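Terminal uridylyltransferase 1 (Trypanosoma brucei, PDB 5HZD) adds uridines from UTP to the 3' ends of guide RNAs, ribosomal RNAs and some messenger RNAs during mitochondrial RNA editing, using magnesium or manganese. Local coordinates at residues Y333-S336 with Y337-N340; V326-S329 with V330-Y333; R488-L491 with Y492-L495. All blocks are in the same frame, centred on the assembly; numbering follows the deposited sequence.

Contact 1: Y333-S336 with Y337-N340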
loop_
_atom_site.group_PDB
_atom_site.type_symbol
_atom_site.label_atom_id
_atom_site.label_comp_id
_atom_site.label_asym_id
_atom_site.label_seq_id
_atom_site.Cartn_x
_atom_site.Cartn_y
_atom_site.Cartn_z
ATOM N N TYR A 333 -14.121 -9.610 1.152
ATOM C CA TYR A 333 -14.499 -8.528 0.247
ATOM C C TYR A 333 -13.251 -8.080 -0.505
ATOM O O TYR A 333 -12.238 -8.815 -0.546
ATOM C CB TYR A 333 -15.186 -7.382 0.982
ATOM C CG TYR A 333 -16.551 -7.752 1.530
ATOM C CD1 TYR A 333 -17.696 -7.593 0.760
ATOM C CD2 TYR A 333 -16.680 -8.262 2.817
ATOM C CE1 TYR A 333 -18.945 -7.929 1.253
ATOM C CE2 TYR A 333 -17.926 -8.608 3.325
ATOM C CZ TYR A 333 -19.053 -8.432 2.531
ATOM O OH TYR A 333 -20.300 -8.779 3.030
ATOM N N PHE A 334 -13.288 -6.889 -1.099
ATOM C CA PHE A 334 -12.165 -6.459 -1.935
ATOM C C PHE A 334 -10.993 -5.924 -1.117
ATOM O O PHE A 334 -11.125 -5.532 0.041
ATOM C CB PHE A 334 -12.624 -5.346 -2.870
ATOM C CG PHE A 334 -13.559 -5.798 -3.941
ATOM C CD1 PHE A 334 -13.209 -6.812 -4.820
ATOM C CD2 PHE A 334 -14.789 -5.172 -4.099
ATOM C CE1 PHE A 334 -14.079 -7.223 -5.828
ATOM C CE2 PHE A 334 -15.647 -5.567 -5.112
ATOM C CZ PHE A 334 -15.303 -6.586 -5.974
ATOM N N THR A 335 -9.830 -5.914 -1.747
ATOM C CA THR A 335 -8.663 -5.258 -1.195
ATOM C C THR A 335 -8.592 -3.813 -1.681
ATOM O O THR A 335 -9.299 -3.402 -2.623
ATOM C CB THR A 335 -7.400 -5.948 -1.712
ATOM O OG1 THR A 335 -7.407 -5.933 -3.151
ATOM C CG2 THR A 335 -7.333 -7.380 -1.233
ATOM N N SER A 336 -7.694 -3.036 -1.098
ATOM C CA SER A 336 -7.492 -1.678 -1.587
ATOM C C SER A 336 -7.009 -1.673 -3.030
ATOM O O SER A 336 -7.390 -0.798 -3.831
ATOM C CB SER A 336 -6.514 -0.920 -0.693
ATOM O OG SER A 336 -7.114 -0.728 0.594
ATOM N N TYR A 337 -6.192 -2.648 -3.398
ATOM C CA TYR A 337 -5.743 -2.758 -4.777
ATOM C C TYR A 337 -6.944 -2.945 -5.708
ATOM O O TYR A 337 -7.003 -2.293 -6.754
ATOM C CB TYR A 337 -4.788 -3.954 -4.906
ATOM C CG TYR A 337 -4.082 -4.138 -6.238
ATOM C CD1 TYR A 337 -3.424 -3.093 -6.862
ATOM C CD2 TYR A 337 -3.980 -5.405 -6.811
ATOM C CE1 TYR A 337 -2.724 -3.290 -8.071
ATOM C CE2 TYR A 337 -3.274 -5.616 -8.010
ATOM C CZ TYR A 337 -2.655 -4.556 -8.630
ATOM O OH TYR A 337 -1.960 -4.774 -9.819
ATOM N N ALA A 338 -7.886 -3.804 -5.336
ATOM C CA ALA A 338 -9.072 -4.033 -6.181
ATOM C C ALA A 338 -9.871 -2.735 -6.389
ATOM O O ALA A 338 -10.390 -2.464 -7.503
ATOM C CB ALA A 338 -9.956 -5.093 -5.573
ATOM N N ILE A 339 -9.998 -1.938 -5.328
ATOM C CA ILE A 339 -10.736 -0.672 -5.435
ATOM C C ILE A 339 -10.003 0.274 -6.390
ATOM O O ILE A 339 -10.634 0.931 -7.212
ATOM C CB ILE A 339 -10.944 -0.002 -4.061
ATOM C CG1 ILE A 339 -11.694 -0.939 -3.095
ATOM C CG2 ILE A 339 -11.782 1.314 -4.201
ATOM C CD1 ILE A 339 -13.042 -1.465 -3.623
ATOM N N ASN A 340 -8.669 0.343 -6.308
ATOM C CA ASN A 340 -7.934 1.186 -7.255
ATOM C C ASN A 340 -8.136 0.707 -8.695
ATOM O O ASN A 340 -8.248 1.520 -9.627
ATOM C CB ASN A 340 -6.437 1.194 -6.927
ATOM C CG ASN A 340 -6.071 2.211 -5.883
ATOM O OD1 ASN A 340 -6.590 3.319 -5.873
ATOM N ND2 ASN A 340 -5.160 1.838 -4.990
#
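Phe334 meets Ala338 and Ile339 where the chain enters helix 336-349. Its CD1 lies 3.8 Å from Ala338 CB, and its CB is 4.0 Å from Ile339 CD1, the Phe334 and Ile339 side chains crossing at about a right angle. Both contacts are apolar, and the Phe334 side chain also touches Ile465 and Ile479. Thr335 follows as the N-cap. Its chi1 of 57° sets OG1 between the backbone N and the carbonyl carbon, from where OG1 accepts from Ala338 N at 3.1 Å (N-H...O 158°). Thr335 O accepts the first i to i+4 bond, from Ile339 N at 3.2 Å. Ser336 O takes the next bond of the same kind, from Asn340 N at 3.0 Å. Ser336 OG is hydrogen-bonded to Asn327 ND2 and weakly to Lys318 NZ. Ser336 and Tyr337 both belong to the experimentally defined UTP site, and the Tyr337 side chain touches Asn296 of that site. The Thr335 cap satisfies an amide of the first turn that has no earlier helical carbonyl to use, while these two UTP-binding residues sit immediately after it, at the amino end of a helix whose dipole would be expected to favour a nearby anionic group.

Contact 2: V326-S329 with V330-Y333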
loop_
_atom_site.group_PDB
_atom_site.type_symbol
_atom_site.label_atom_id
_atom_site.label_comp_id
_atom_site.label_asym_id
_atom_site.label_seq_id
_atom_site.Cartn_x
_atom_site.Cartn_y
_atom_site.Cartn_z
ATOM N N VAL A 326 -16.895 -2.468 1.814
ATOM C CA VAL A 326 -16.663 -3.180 0.553
ATOM C C VAL A 326 -15.185 -3.528 0.371
ATOM O O VAL A 326 -14.817 -4.374 -0.437
ATOM C CB VAL A 326 -17.149 -2.366 -0.663
ATOM C CG1 VAL A 326 -18.580 -1.945 -0.490
ATOM C CG2 VAL A 326 -16.301 -1.177 -0.890
ATOM N N ASN A 327 -14.328 -2.837 1.136
ATOM C CA ASN A 327 -12.890 -3.107 1.170
ATOM C C ASN A 327 -12.641 -3.719 2.550
ATOM O O ASN A 327 -12.661 -3.021 3.557
ATOM C CB ASN A 327 -12.126 -1.790 1.002
ATOM C CG ASN A 327 -10.602 -1.933 1.108
ATOM O OD1 ASN A 327 -10.074 -2.933 1.592
ATOM N ND2 ASN A 327 -9.891 -0.910 0.648
ATOM N N ASN A 328 -12.464 -5.042 2.582
ATOM C CA ASN A 328 -12.364 -5.790 3.838
ATOM C C ASN A 328 -11.942 -7.205 3.460
ATOM O O ASN A 328 -12.715 -8.142 3.568
ATOM C CB ASN A 328 -13.713 -5.808 4.541
ATOM C CG ASN A 328 -13.633 -6.419 5.913
ATOM O OD1 ASN A 328 -12.585 -6.365 6.568
ATOM N ND2 ASN A 328 -14.741 -7.001 6.366
ATOM N N SER A 329 -10.720 -7.348 2.959
ATOM C CA SER A 329 -10.291 -8.638 2.409
ATOM C C SER A 329 -10.301 -9.790 3.427
ATOM O O SER A 329 -10.523 -10.940 3.041
ATOM C CB SER A 329 -8.912 -8.529 1.752
ATOM O OG SER A 329 -7.940 -8.084 2.699
ATOM N N VAL A 330 -10.070 -9.494 4.709
ATOM C CA VAL A 330 -10.075 -10.580 5.706
ATOM C C VAL A 330 -11.408 -11.304 5.761
ATOM O O VAL A 330 -11.466 -12.472 6.142
ATOM C CB VAL A 330 -9.656 -10.152 7.142
ATOM C CG1 VAL A 330 -8.208 -9.673 7.163
ATOM C CG2 VAL A 330 -10.614 -9.113 7.735
ATOM N N ASN A 331 -12.482 -10.622 5.372
ATOM C CA ASN A 331 -13.782 -11.272 5.345
ATOM C C ASN A 331 -14.272 -11.524 3.940
ATOM O O ASN A 331 -15.460 -11.720 3.736
ATOM C CB ASN A 331 -14.819 -10.458 6.113
ATOM C CG ASN A 331 -14.493 -10.384 7.576
ATOM O OD1 ASN A 331 -14.353 -9.299 8.146
ATOM N ND2 ASN A 331 -14.340 -11.550 8.195
ATOM N N GLY A 332 -13.351 -11.491 2.982
ATOM C CA GLY A 332 -13.644 -11.946 1.628
ATOM C C GLY A 332 -14.094 -10.850 0.672
ATOM O O GLY A 332 -14.438 -11.119 -0.496
ATOM N N TYR A 333 -14.121 -9.610 1.152
ATOM C CA TYR A 333 -14.499 -8.528 0.247
ATOM C C TYR A 333 -13.251 -8.080 -0.505
ATOM O O TYR A 333 -12.238 -8.815 -0.546
ATOM C CB TYR A 333 -15.186 -7.382 0.982
ATOM C CG TYR A 333 -16.551 -7.752 1.530
ATOM C CD1 TYR A 333 -17.696 -7.593 0.760
ATOM C CD2 TYR A 333 -16.680 -8.262 2.817
ATOM C CE1 TYR A 333 -18.945 -7.929 1.253
ATOM C CE2 TYR A 333 -17.926 -8.608 3.325
ATOM C CZ TYR A 333 -19.053 -8.432 2.531
ATOM O OH TYR A 333 -20.300 -8.779 3.030
HETATM O O HOH W 1 -8.678 -7.012 5.433
#
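With chi1 at -173°, the CG of Asn328 stands anti to the backbone N, while Asn331 holds CG anti to the carbonyl carbon; these two settings bring the amides together. Asn328 ND2 then donates to Asn331 OD1 at 2.9 Å, in the carbonyl plane of Asn331 and on a lone pair. The bond is bent at the hydrogen (138°), in keeping with an acceptor that lies tilted out of the Asn328 amide plane. On the other branch, Asn328 OD1 lies 3.6 Å from Val330 CG2, so the methyl packs beside the amide.

Asn328 O accepts two backbone N-H groups. Asn331 N reaches Asn328 O at 3.1 Å and Tyr333 N reaches it at 3.2 Å, from opposite faces, each well out of the carbonyl plane. Gly332 N closes a further short loop on Ser329 O at 2.9 Å. Gly332 has phi 93°, a conformation in which a CB would be jammed against the preceding carbonyl, and it lets the chain turn back toward Val326. There Tyr333 CB approaches Val326 O at 3.3 Å, and the Tyr333 ring continues to Lys483 and Val487 of helix 481-497. A water bridges Ser329 OG and Val330 N, accepting from the latter. Ser329 CA also makes a C-H...O contact with Tyr333 O.

The bond from Tyr333 N to Asn328 O, spanning five residues (6→1), encloses the 5→2 bond from Gly332 N to Ser329 O. With Gly332 at positive phi in the C' position, this is a Schellman motif, closing the short 3-10 turn at residues 329 and 330. It lies in the loop between helices 310-324 and 336-349, both of which carry UTP-binding residues.

Contact 3: R488-L491 with Y492-L495. With SO4 (sulfate ion), chain E.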
loop_
_atom_site.group_PDB
_atom_site.type_symbol
_atom_site.label_atom_id
_atom_site.label_comp_id
_atom_site.label_asym_id
_atom_site.label_seq_id
_atom_site.Cartn_x
_atom_site.Cartn_y
_atom_site.Cartn_z
ATOM N N ARG A 488 -23.252 -3.891 -4.019
ATOM C CA ARG A 488 -24.125 -3.056 -4.838
ATOM C C ARG A 488 -24.862 -2.029 -3.990
ATOM O O ARG A 488 -25.063 -0.899 -4.435
ATOM C CB ARG A 488 -25.136 -3.894 -5.622
ATOM C CG ARG A 488 -24.509 -4.819 -6.695
ATOM C CD ARG A 488 -23.694 -4.077 -7.772
ATOM N NE ARG A 488 -24.528 -3.182 -8.579
ATOM C CZ ARG A 488 -25.280 -3.557 -9.619
ATOM N NH1 ARG A 488 -25.353 -4.837 -10.012
ATOM N NH2 ARG A 488 -25.968 -2.643 -10.287
ATOM N N THR A 489 -25.307 -2.422 -2.797
ATOM C CA THR A 489 -25.980 -1.485 -1.880
ATOM C C THR A 489 -25.123 -0.258 -1.633
ATOM O O THR A 489 -25.612 0.888 -1.734
ATOM C CB THR A 489 -26.276 -2.107 -0.495
ATOM O OG1 THR A 489 -27.184 -3.204 -0.648
ATOM C CG2 THR A 489 -26.936 -1.103 0.437
ATOM N N GLU A 490 -23.851 -0.500 -1.315
ATOM C CA GLU A 490 -22.941 0.608 -1.019
ATOM C C GLU A 490 -22.650 1.481 -2.241
ATOM O O GLU A 490 -22.458 2.705 -2.095
ATOM C CB GLU A 490 -21.646 0.118 -0.356
ATOM C CG GLU A 490 -21.873 -0.624 0.987
ATOM C CD GLU A 490 -22.709 0.158 2.007
ATOM O OE1 GLU A 490 -22.602 1.411 2.087
ATOM O OE2 GLU A 490 -23.516 -0.486 2.746
ATOM N N LEU A 491 -22.638 0.897 -3.436
ATOM C CA LEU A 491 -22.427 1.729 -4.630
ATOM C C LEU A 491 -23.642 2.642 -4.837
ATOM O O LEU A 491 -23.475 3.828 -5.169
ATOM C CB LEU A 491 -22.181 0.829 -5.838
ATOM C CG LEU A 491 -20.818 0.148 -5.802
ATOM C CD1 LEU A 491 -20.820 -1.043 -6.754
ATOM C CD2 LEU A 491 -19.693 1.121 -6.184
ATOM N N TYR A 492 -24.859 2.133 -4.616
ATOM C CA TYR A 492 -26.034 3.004 -4.726
ATOM C C TYR A 492 -25.967 4.084 -3.668
ATOM O O TYR A 492 -26.317 5.233 -3.944
ATOM C CB TYR A 492 -27.363 2.244 -4.525
ATOM C CG TYR A 492 -27.697 1.227 -5.565
ATOM C CD1 TYR A 492 -27.776 1.578 -6.905
ATOM C CD2 TYR A 492 -27.989 -0.081 -5.198
ATOM C CE1 TYR A 492 -28.104 0.632 -7.873
ATOM C CE2 TYR A 492 -28.312 -1.040 -6.150
ATOM C CZ TYR A 492 -28.376 -0.673 -7.477
ATOM O OH TYR A 492 -28.686 -1.615 -8.437
ATOM N N ARG A 493 -25.549 3.730 -2.441
ATOM C CA ARG A 493 -25.509 4.677 -1.345
ATOM C C ARG A 493 -24.498 5.783 -1.669
ATOM O O ARG A 493 -24.777 6.970 -1.423
ATOM C CB ARG A 493 -25.153 3.971 -0.040
ATOM C CG ARG A 493 -25.447 4.815 1.171
ATOM C CD ARG A 493 -24.909 4.289 2.486
ATOM N NE ARG A 493 -25.003 2.844 2.663
ATOM C CZ ARG A 493 -26.046 2.174 3.155
ATOM N NH1 ARG A 493 -27.187 2.770 3.526
ATOM N NH2 ARG A 493 -25.941 0.863 3.261
ATOM N N GLY A 494 -23.362 5.414 -2.252
ATOM C CA GLY A 494 -22.371 6.420 -2.614
ATOM C C GLY A 494 -22.900 7.394 -3.655
ATOM O O GLY A 494 -22.683 8.606 -3.542
ATOM N N LEU A 495 -23.593 6.865 -4.665
ATOM C CA LEU A 495 -24.171 7.668 -5.738
ATOM C C LEU A 495 -25.120 8.697 -5.146
ATOM O O LEU A 495 -25.026 9.892 -5.438
ATOM C CB LEU A 495 -24.948 6.769 -6.692
ATOM C CG LEU A 495 -25.627 7.447 -7.868
ATOM C CD1 LEU A 495 -24.558 8.042 -8.783
ATOM C CD2 LEU A 495 -26.474 6.449 -8.641
HETATM S S SO4 E . -29.433 5.409 4.057
HETATM O O1 SO4 E . -29.544 4.079 4.658
HETATM O O2 SO4 E . -28.322 5.445 3.097
HETATM O O3 SO4 E . -29.188 6.386 5.121
HETATM O O4 SO4 E . -30.691 5.718 3.375
#
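Residues 488-495 form regular alpha helix within helix 481-497, with i to i+4 bonds running from Tyr492 N to Arg488 O (3.0 Å) through Leu495 N to Leu491 O (3.1 Å). Arg493 grips Glu490 side-on in a bidentate salt bridge: NE donates to Glu490 OE1 at 2.9 Å and NH2 to Glu490 OE2 at 2.8 Å, nearly straight, both above 170°. Each oxygen is met on its syn side. Both lie almost in the guanidinium plane, although the carboxylate is turned 28° against it. A bend at chi3 (-39°) folds the otherwise extended arginine back toward the glutamate, and Thr489 CG2 lies 3.6 Å from Arg493 NH2. Asp36 forms a long, weak ion pair with that NH2. Arg493 NH1 donates to O2 of a sulfate ion at 2.9 Å; Arg39 binds the same ion. Tyr492 CD2 comes to 3.1 Å from Arg488 O, and the Tyr492 OH is hydrogen-bonded to Arg41 NH1 of helix 37-47. With NE and NH2 on the glutamate and NH1 on the sulfate, the guanidinium is fixed in rotation; both anions would be expected to stabilise its charge, though the sulfate probably comes from the crystallisation liquor.

How the contacts relate
From the N terminus, the chain leaves helix 310-324 and enters contact 2, whose turns at 328-333 fold it back on itself. Contact 1 follows without a gap, sharing Tyr333, and starts helix 336-349. Neither nests in the other, yet they touch: Phe334 O and Asn328 N lie 2.9 Å apart, a probable hydrogen bond, and Thr335 packs on Ser329. Contact 3 comes far later, within helix 481-497, and closes no loop beyond its own helical turns. It meets contact 2 through Val326 CG1 and Glu490 CB, 3.7 Å apart, but remains about 7 Å from contact 1 at the nearest atoms. The loop of contact 2 therefore joins the UTP-site helices to the late helix.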